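Local coordinates for peroxisomal fatty acid beta-oxidation multifunctional protein MFP2 (Arabidopsis thaliana, PDB 2WTB) that hydrates long-chain enoyl-CoA esters and oxidises 3-hydroxyacyl-CoA chains of varied length during peroxisomal fatty acid beta-oxidation in germinating seeds, at residues A[54-59]-A[106-111]; A[395-400]-A[423-428]; A[520-525]-A[533-538]. All blocks are in the same frame, centred on the assembly; numbering follows the deposited sequence.

Contact 1 of 3, residues A[54-59]-A[106-111]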
loop_
_atom_site.group_PDB
_atom_site.type_symbol
_atom_site.label_atom_id
_atom_site.label_comp_id
_atom_site.label_asym_id
_atom_site.label_seq_id
_atom_site.Cartn_x
_atom_site.Cartn_y
_atom_site.Cartn_z
ATOM N N ALA A 54 -37.251 -15.090 15.556
ATOM C CA ALA A 54 -36.361 -14.569 14.528
ATOM C C ALA A 54 -34.940 -14.460 15.069
ATOM O O ALA A 54 -34.680 -14.802 16.222
ATOM C CB ALA A 54 -36.853 -13.217 14.036
ATOM N N ILE A 55 -34.024 -13.984 14.234
ATOM C CA ILE A 55 -32.626 -13.867 14.624
ATOM C C ILE A 55 -32.075 -12.493 14.266
ATOM O O ILE A 55 -32.446 -11.907 13.252
ATOM C CB ILE A 55 -31.751 -14.948 13.947
ATOM C CG1 ILE A 55 -32.090 -16.340 14.486
ATOM C CG2 ILE A 55 -30.275 -14.653 14.145
ATOM C CD1 ILE A 55 -33.222 -17.025 13.754
ATOM N N VAL A 56 -31.194 -11.979 15.115
ATOM C CA VAL A 56 -30.479 -10.750 14.820
ATOM C C VAL A 56 -28.989 -11.015 14.979
ATOM O O VAL A 56 -28.578 -11.743 15.880
ATOM C CB VAL A 56 -30.922 -9.601 15.747
ATOM C CG1 VAL A 56 -29.997 -8.403 15.598
ATOM C CG2 VAL A 56 -32.363 -9.213 15.447
ATOM N N ILE A 57 -28.183 -10.449 14.088
ATOM C CA ILE A 57 -26.741 -10.636 14.152
ATOM C C ILE A 57 -26.029 -9.299 14.304
ATOM O O ILE A 57 -26.338 -8.333 13.605
ATOM C CB ILE A 57 -26.194 -11.343 12.899
ATOM C CG1 ILE A 57 -26.953 -12.646 12.629
ATOM C CG2 ILE A 57 -24.696 -11.601 13.052
ATOM C CD1 ILE A 57 -26.434 -13.422 11.417
ATOM N N THR A 58 -25.075 -9.248 15.225
ATOM C CA THR A 58 -24.292 -8.041 15.438
ATOM C C THR A 58 -22.899 -8.405 15.935
ATOM O O THR A 58 -22.651 -9.545 16.324
ATOM C CB THR A 58 -24.978 -7.095 16.441
ATOM O OG1 THR A 58 -24.195 -5.908 16.597
ATOM C CG2 THR A 58 -25.144 -7.777 17.787
ATOM N N GLY A 59 -21.991 -7.435 15.909
ATOM C CA GLY A 59 -20.627 -7.666 16.345
ATOM C C GLY A 59 -20.344 -7.069 17.710
ATOM O O GLY A 59 -21.122 -6.263 18.219
ATOM N N VAL A 106 -31.906 -10.464 10.825
ATOM C CA VAL A 106 -31.604 -9.060 10.584
ATOM C C VAL A 106 -30.208 -8.747 11.094
ATOM O O VAL A 106 -29.867 -9.075 12.229
ATOM C CB VAL A 106 -32.609 -8.126 11.276
ATOM C CG1 VAL A 106 -32.219 -6.673 11.050
ATOM C CG2 VAL A 106 -34.016 -8.388 10.764
ATOM N N ALA A 107 -29.401 -8.119 10.248
ATOM C CA ALA A 107 -28.048 -7.745 10.634
ATOM C C ALA A 107 -28.028 -6.352 11.258
ATOM O O ALA A 107 -28.620 -5.411 10.727
ATOM C CB ALA A 107 -27.114 -7.810 9.434
ATOM N N ALA A 108 -27.354 -6.236 12.398
ATOM C CA ALA A 108 -27.175 -4.955 13.069
ATOM C C ALA A 108 -25.728 -4.513 12.908
ATOM O O ALA A 108 -24.837 -5.016 13.591
ATOM C CB ALA A 108 -27.541 -5.069 14.536
ATOM N N ILE A 109 -25.500 -3.573 11.999
ATOM C CA ILE A 109 -24.144 -3.187 11.627
ATOM C C ILE A 109 -23.654 -1.908 12.303
ATOM O O ILE A 109 -24.331 -0.879 12.296
ATOM C CB ILE A 109 -24.000 -3.026 10.100
ATOM C CG1 ILE A 109 -24.302 -4.349 9.391
ATOM C CG2 ILE A 109 -22.603 -2.534 9.746
ATOM C CD1 ILE A 109 -24.288 -4.251 7.876
ATOM N N ASP A 110 -22.461 -1.992 12.880
ATOM C CA ASP A 110 -21.779 -0.837 13.439
ATOM C C ASP A 110 -20.324 -0.871 12.988
ATOM O O ASP A 110 -19.779 -1.940 12.715
ATOM C CB ASP A 110 -21.854 -0.870 14.966
ATOM C CG ASP A 110 -21.435 0.440 15.603
ATOM O OD1 ASP A 110 -21.224 1.427 14.867
ATOM O OD2 ASP A 110 -21.322 0.483 16.845
ATOM N N GLY A 111 -19.700 0.298 12.900
ATOM C CA GLY A 111 -18.288 0.379 12.577
ATOM C C GLY A 111 -17.967 -0.017 11.151
ATOM O O GLY A 111 -17.773 0.845 10.292
HETATM O O HOH W 1 -22.060 -4.931 14.728
#

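Contact 2 of 3, residues A[395-400]-A[423-428]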
loop_
_atom_site.group_PDB
_atom_site.type_symbol
_atom_site.label_atom_id
_atom_site.label_comp_id
_atom_site.label_asym_id
_atom_site.label_seq_id
_atom_site.Cartn_x
_atom_site.Cartn_y
_atom_site.Cartn_z
ATOM N N VAL A 395 12.547 18.483 14.918
ATOM C CA VAL A 395 12.980 19.314 13.805
ATOM C C VAL A 395 13.348 18.460 12.598
ATOM O O VAL A 395 13.987 17.415 12.735
ATOM C CB VAL A 395 14.202 20.167 14.185
ATOM C CG1 VAL A 395 14.733 20.905 12.962
ATOM C CG2 VAL A 395 13.848 21.140 15.295
ATOM N N ILE A 396 12.934 18.909 11.417
ATOM C CA ILE A 396 13.316 18.260 10.172
ATOM C C ILE A 396 13.969 19.275 9.243
ATOM O O ILE A 396 13.332 20.233 8.807
ATOM C CB ILE A 396 12.105 17.634 9.456
ATOM C CG1 ILE A 396 11.391 16.641 10.375
ATOM C CG2 ILE A 396 12.541 16.956 8.164
ATOM C CD1 ILE A 396 10.195 15.963 9.730
ATOM N N GLU A 397 15.246 19.065 8.950
ATOM C CA GLU A 397 15.980 19.965 8.071
ATOM C C GLU A 397 15.906 19.497 6.619
ATOM O O GLU A 397 16.245 18.356 6.309
ATOM C CB GLU A 397 17.435 20.087 8.530
ATOM C CG GLU A 397 18.375 20.662 7.488
ATOM C CD GLU A 397 18.936 19.598 6.569
ATOM O OE1 GLU A 397 19.367 18.544 7.082
ATOM O OE2 GLU A 397 18.949 19.817 5.338
ATOM N N ALA A 398 15.452 20.383 5.737
ATOM C CA ALA A 398 15.327 20.066 4.317
ATOM C C ALA A 398 15.996 21.129 3.453
ATOM O O ALA A 398 15.383 21.683 2.538
ATOM C CB ALA A 398 13.863 19.909 3.932
ATOM N N VAL A 399 17.259 21.408 3.753
ATOM C CA VAL A 399 18.029 22.409 3.024
ATOM C C VAL A 399 18.851 21.745 1.920
ATOM O O VAL A 399 19.019 20.525 1.919
ATOM C CB VAL A 399 18.948 23.195 3.989
ATOM C CG1 VAL A 399 19.864 24.133 3.228
ATOM C CG2 VAL A 399 18.110 23.975 4.983
ATOM N N ILE A 400 19.341 22.544 0.974
ATOM C CA ILE A 400 20.195 22.040 -0.099
ATOM C C ILE A 400 21.242 21.058 0.426
ATOM O O ILE A 400 21.643 21.126 1.588
ATOM C CB ILE A 400 20.923 23.184 -0.832
ATOM C CG1 ILE A 400 21.818 23.955 0.141
ATOM C CG2 ILE A 400 19.925 24.111 -1.516
ATOM C CD1 ILE A 400 22.645 25.036 -0.519
ATOM N N LEU A 423 16.436 15.667 16.366
ATOM C CA LEU A 423 17.193 16.376 15.341
ATOM C C LEU A 423 17.231 15.583 14.037
ATOM O O LEU A 423 18.249 14.986 13.685
ATOM C CB LEU A 423 18.612 16.675 15.833
ATOM C CG LEU A 423 18.801 17.920 16.709
ATOM C CD1 LEU A 423 17.571 18.210 17.559
ATOM C CD2 LEU A 423 20.045 17.791 17.581
ATOM N N ALA A 424 16.111 15.589 13.323
ATOM C CA ALA A 424 15.967 14.791 12.114
ATOM C C ALA A 424 16.360 15.569 10.863
ATOM O O ALA A 424 16.204 16.790 10.802
ATOM C CB ALA A 424 14.542 14.273 11.994
ATOM N N SER A 425 16.868 14.850 9.867
ATOM C CA SER A 425 17.258 15.459 8.601
ATOM C C SER A 425 16.659 14.728 7.406
ATOM O O SER A 425 16.566 13.501 7.394
ATOM C CB SER A 425 18.779 15.499 8.464
ATOM O OG SER A 425 19.153 15.794 7.131
ATOM N N ASN A 426 16.258 15.501 6.403
ATOM C CA ASN A 426 15.697 14.961 5.174
ATOM C C ASN A 426 16.787 14.765 4.117
ATOM O O ASN A 426 16.501 14.559 2.937
ATOM C CB ASN A 426 14.597 15.894 4.657
ATOM C CG ASN A 426 14.060 15.480 3.299
ATOM O OD1 ASN A 426 13.572 14.363 3.122
ATOM N ND2 ASN A 426 14.142 16.386 2.332
ATOM N N THR A 427 18.041 14.825 4.556
ATOM C CA THR A 427 19.179 14.670 3.657
ATOM C C THR A 427 19.057 13.404 2.817
ATOM O O THR A 427 18.436 12.426 3.235
ATOM C CB THR A 427 20.510 14.632 4.431
ATOM O OG1 THR A 427 21.599 14.481 3.510
ATOM C CG2 THR A 427 20.516 13.475 5.418
ATOM N N SER A 428 19.661 13.426 1.634
ATOM C CA SER A 428 19.544 12.312 0.704
ATOM C C SER A 428 20.905 11.809 0.235
ATOM O O SER A 428 21.051 10.642 -0.138
ATOM C CB SER A 428 18.695 12.723 -0.501
ATOM O OG SER A 428 18.424 11.612 -1.336
#

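Contact 3 of 3, residues A[520-525]-A[533-538]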
loop_
_atom_site.group_PDB
_atom_site.type_symbol
_atom_site.label_atom_id
_atom_site.label_comp_id
_atom_site.label_asym_id
_atom_site.label_seq_id
_atom_site.Cartn_x
_atom_site.Cartn_y
_atom_site.Cartn_z
ATOM N N TYR A 520 13.533 2.978 -26.325
ATOM C CA TYR A 520 12.075 2.946 -26.267
ATOM C C TYR A 520 11.544 1.523 -26.125
ATOM O O TYR A 520 10.490 1.304 -25.529
ATOM C CB TYR A 520 11.481 3.638 -27.494
ATOM C CG TYR A 520 12.045 5.023 -27.717
ATOM C CD1 TYR A 520 11.561 6.114 -27.007
ATOM C CD2 TYR A 520 13.071 5.236 -28.626
ATOM C CE1 TYR A 520 12.079 7.380 -27.204
ATOM C CE2 TYR A 520 13.594 6.498 -28.829
ATOM C CZ TYR A 520 13.096 7.567 -28.116
ATOM O OH TYR A 520 13.617 8.824 -28.318
ATOM N N LEU A 521 12.278 0.557 -26.671
ATOM C CA LEU A 521 11.951 -0.848 -26.461
ATOM C C LEU A 521 12.151 -1.192 -24.988
ATOM O O LEU A 521 11.323 -1.868 -24.378
ATOM C CB LEU A 521 12.827 -1.749 -27.334
ATOM C CG LEU A 521 12.747 -1.565 -28.851
ATOM C CD1 LEU A 521 13.673 -2.547 -29.557
ATOM C CD2 LEU A 521 11.318 -1.722 -29.348
ATOM N N ILE A 522 13.259 -0.717 -24.425
ATOM C CA ILE A 522 13.553 -0.909 -23.010
ATOM C C ILE A 522 12.377 -0.453 -22.152
ATOM O O ILE A 522 11.861 -1.212 -21.332
ATOM C CB ILE A 522 14.804 -0.118 -22.579
ATOM C CG1 ILE A 522 16.006 -0.476 -23.455
ATOM C CG2 ILE A 522 15.114 -0.366 -21.108
ATOM C CD1 ILE A 522 16.587 -1.843 -23.175
ATOM N N ASP A 523 11.959 0.793 -22.353
ATOM C CA ASP A 523 10.861 1.372 -21.586
ATOM C C ASP A 523 9.572 0.573 -21.728
ATOM O O ASP A 523 8.886 0.312 -20.739
ATOM C CB ASP A 523 10.625 2.828 -21.995
ATOM C CG ASP A 523 11.662 3.770 -21.416
ATOM O OD1 ASP A 523 12.676 3.280 -20.874
ATOM O OD2 ASP A 523 11.464 5.000 -21.497
ATOM N N ARG A 524 9.247 0.184 -22.956
ATOM C CA ARG A 524 8.017 -0.554 -23.219
ATOM C C ARG A 524 8.040 -1.932 -22.564
ATOM O O ARG A 524 7.034 -2.387 -22.017
ATOM C CB ARG A 524 7.783 -0.689 -24.726
ATOM N N ALA A 525 9.190 -2.592 -22.619
ATOM C CA ALA A 525 9.329 -3.919 -22.038
ATOM C C ALA A 525 9.137 -3.870 -20.529
ATOM O O ALA A 525 8.560 -4.780 -19.933
ATOM C CB ALA A 525 10.689 -4.505 -22.378
ATOM N N MET A 533 6.414 3.102 -15.331
ATOM C CA MET A 533 7.220 3.936 -16.204
ATOM C C MET A 533 8.433 3.155 -16.695
ATOM O O MET A 533 8.773 2.109 -16.144
ATOM C CB MET A 533 7.678 5.167 -15.424
ATOM C CG MET A 533 7.685 6.450 -16.214
ATOM S SD MET A 533 7.681 7.894 -15.137
ATOM C CE MET A 533 7.360 9.189 -16.333
ATOM N N GLY A 534 9.081 3.662 -17.737
ATOM C CA GLY A 534 10.304 3.058 -18.227
ATOM C C GLY A 534 11.502 3.748 -17.611
ATOM O O GLY A 534 11.387 4.875 -17.137
ATOM N N PRO A 535 12.662 3.074 -17.611
ATOM C CA PRO A 535 13.891 3.635 -17.041
ATOM C C PRO A 535 14.161 5.050 -17.544
ATOM O O PRO A 535 14.354 5.963 -16.742
ATOM C CB PRO A 535 14.973 2.683 -17.551
ATOM C CG PRO A 535 14.270 1.387 -17.726
ATOM C CD PRO A 535 12.870 1.724 -18.160
ATOM N N PHE A 536 14.171 5.223 -18.861
ATOM C CA PHE A 536 14.435 6.527 -19.458
ATOM C C PHE A 536 13.237 7.455 -19.294
ATOM O O PHE A 536 13.387 8.631 -18.964
ATOM C CB PHE A 536 14.799 6.368 -20.936
ATOM C CG PHE A 536 15.915 5.392 -21.177
ATOM C CD1 PHE A 536 15.641 4.068 -21.478
ATOM C CD2 PHE A 536 17.237 5.794 -21.085
ATOM C CE1 PHE A 536 16.666 3.165 -21.692
ATOM C CE2 PHE A 536 18.265 4.897 -21.296
ATOM C CZ PHE A 536 17.978 3.580 -21.599
ATOM N N ARG A 537 12.046 6.912 -19.523
ATOM C CA ARG A 537 10.809 7.665 -19.367
ATOM C C ARG A 537 10.710 8.259 -17.964
ATOM O O ARG A 537 10.298 9.406 -17.791
ATOM C CB ARG A 537 9.610 6.761 -19.661
ATOM C CG ARG A 537 8.259 7.334 -19.277
ATOM C CD ARG A 537 8.028 8.709 -19.867
ATOM N NE ARG A 537 6.610 9.056 -19.859
ATOM C CZ ARG A 537 6.144 10.299 -19.864
ATOM N NH1 ARG A 537 6.986 11.323 -19.865
ATOM N NH2 ARG A 537 4.836 10.516 -19.860
ATOM N N LEU A 538 11.099 7.470 -16.968
ATOM C CA LEU A 538 11.111 7.918 -15.580
ATOM C C LEU A 538 12.277 8.867 -15.331
ATOM O O LEU A 538 12.189 9.777 -14.507
ATOM C CB LEU A 538 11.184 6.714 -14.634
ATOM C CG LEU A 538 11.434 6.962 -13.143
ATOM C CD1 LEU A 538 10.728 5.910 -12.295
ATOM C CD2 LEU A 538 12.926 7.001 -12.834
#

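Contact 1 of 3, residues A[54-59]-A[106-111]
V56 and I57 run beside V106 and A107 as neighbouring parallel strands, their short axes 4.6 Å apart at closest and turned 22° from parallel. They belong to the main sheet of the crotonase fold, and the pair illustrates parallel bonding, in which one residue lends both its N-H and its carbonyl to the strand alongside. V106 does so here: its N donates to I55 O at 2.9 Å, while V106 O receives I57 N. The next rung, from A108 N to I57 O, is short at 2.6 Å and almost straight.

V56, T58, V106 and A108 share one face of the sheet. V56 CG1, anti to the backbone N (chi1 170°), lies 4.3 Å from A108 CB, and CG2 of the same valine packs against V106 CB. T58 approaches A108 through its branch carbon, CB to CB at 3.8 Å. Helix 193-205 covers V56 and V106 through A197. On the opposite face, I57 and A107 both touch C124, and I57 also meets Y43 of helix 33-46. Beyond the last rung a water bridges the strands, accepting from G59 N at 2.8 Å and donating to A108 O at 3.0 Å.

Contact 2 of 3, residues A[395-400]-A[423-428]
E397 and S425 meet tip to tip on one face of a parallel strand pair, and their meeting shows how a buried carboxylate can be held through both oxygens. E397 CG stands anti to the backbone N (chi1 163°), and a bend at chi2 (-87°) turns the acid across to the serine. S425 OG donates to E397 OE1 at 2.8 Å, reaching it on the syn side but 29° out of the carboxylate plane. The same hydroxyl oxygen accepts T427 N at 3.0 Å, closing an ST turn where the strand ends. E397 OE2 takes V399 N at 2.8 Å on its anti side, and K406 adds a salt bridge to this second oxygen, so the carboxylate has little freedom to rotate.

On the other face, I396 CG1 packs against A424 CB at 4.3 Å, while I396 CG2 comes alongside N426 CB. N426 also touches A398, its ND2 3.9 Å from A398 CB, and its OD1 is satisfied by F450 N. Between the faces runs the backbone ladder: V395 O receives A424 N, E397 N donates to A424 O at 3.1 Å, and E397 O takes N426 N at 2.9 Å.

The two strands and helix 403-416 form a beta-alpha-beta unit of the Rossmann-type NAD-binding domain. Strand 315-318 flanks segment 395-400, with A398 touching a probable GxGxxG dinucleotide-binding turn; strand 445-450 lies beyond segment 423-428, L413 of helix 403-416 backs V395, and helix 432-435 packs on S425 through I435.

Contact 3 of 3, residues A[520-525]-A[533-538]
The start of helix 535-542, in the C-terminal domain of the dehydrogenase part, meets D523 of helix 519-529, and the junction exemplifies how a side chain from one helix can serve the first-turn amides of the next. D523 CG lies anti to the carbonyl carbon (chi1 -76°), which directs the carboxylate at the turn beginning with G534, the N-cap residue. F536 N donates to D523 OD1 at 3.2 Å, and R537 N to D523 OD2 at 2.8 Å. Both oxygens are met on their syn sides, with the donors out of the carboxylate plane. The positive end of the helix dipole would be likely to favour a negative charge here.

G534 makes this approach possible: a CB on it would fall only 2.2 Å from D523 CG. Around the acid, P535 CD lies 3.1 Å from D523 OD1, and the F536 ring offers its edge, CD1 standing at a similar distance from that oxygen. Ring and carboxylate planes are 31° apart. I522 meets the same edge further along, its CB 3.9 Å from F536 CE1, while I522 CG2 touches P535 CG. R537 does not pair its charge with the acid, since its NE stays 6.5 Å from D523 OD2; M533 CE lies over one guanidinium face, offset toward its rim. An alanine in place of D523 would probably leave the N-H groups of F536 and R537 without their acceptors and open a gap beside the phenylalanine edge.

Helix 498-514 packs on this junction, taking F536 against A509, M510 and V513 and P535 against Y505, while helix 624-644 meets I522 through I627.

The three contacts follow one another along the chain and fall in three sequence families, an example of a multifunctional enzyme assembled from separate folding units. Contact 1 belongs to the hydratase part: the side chain of A107 is about 11 Å from that of E119, the predicted nucleophile. Contacts 2 and 3 lie on the opposite side of the chain's centre, in the dehydrogenase part, with their own centres 32 Å apart and their nearest atoms about 14 Å apart. Contact 1 is more remote, its centre 51 Å from that of contact 2 and 52 Å from that of contact 3. The first two are pairings of parallel strands, the third a side chain bonded to the first-turn amides of a helix.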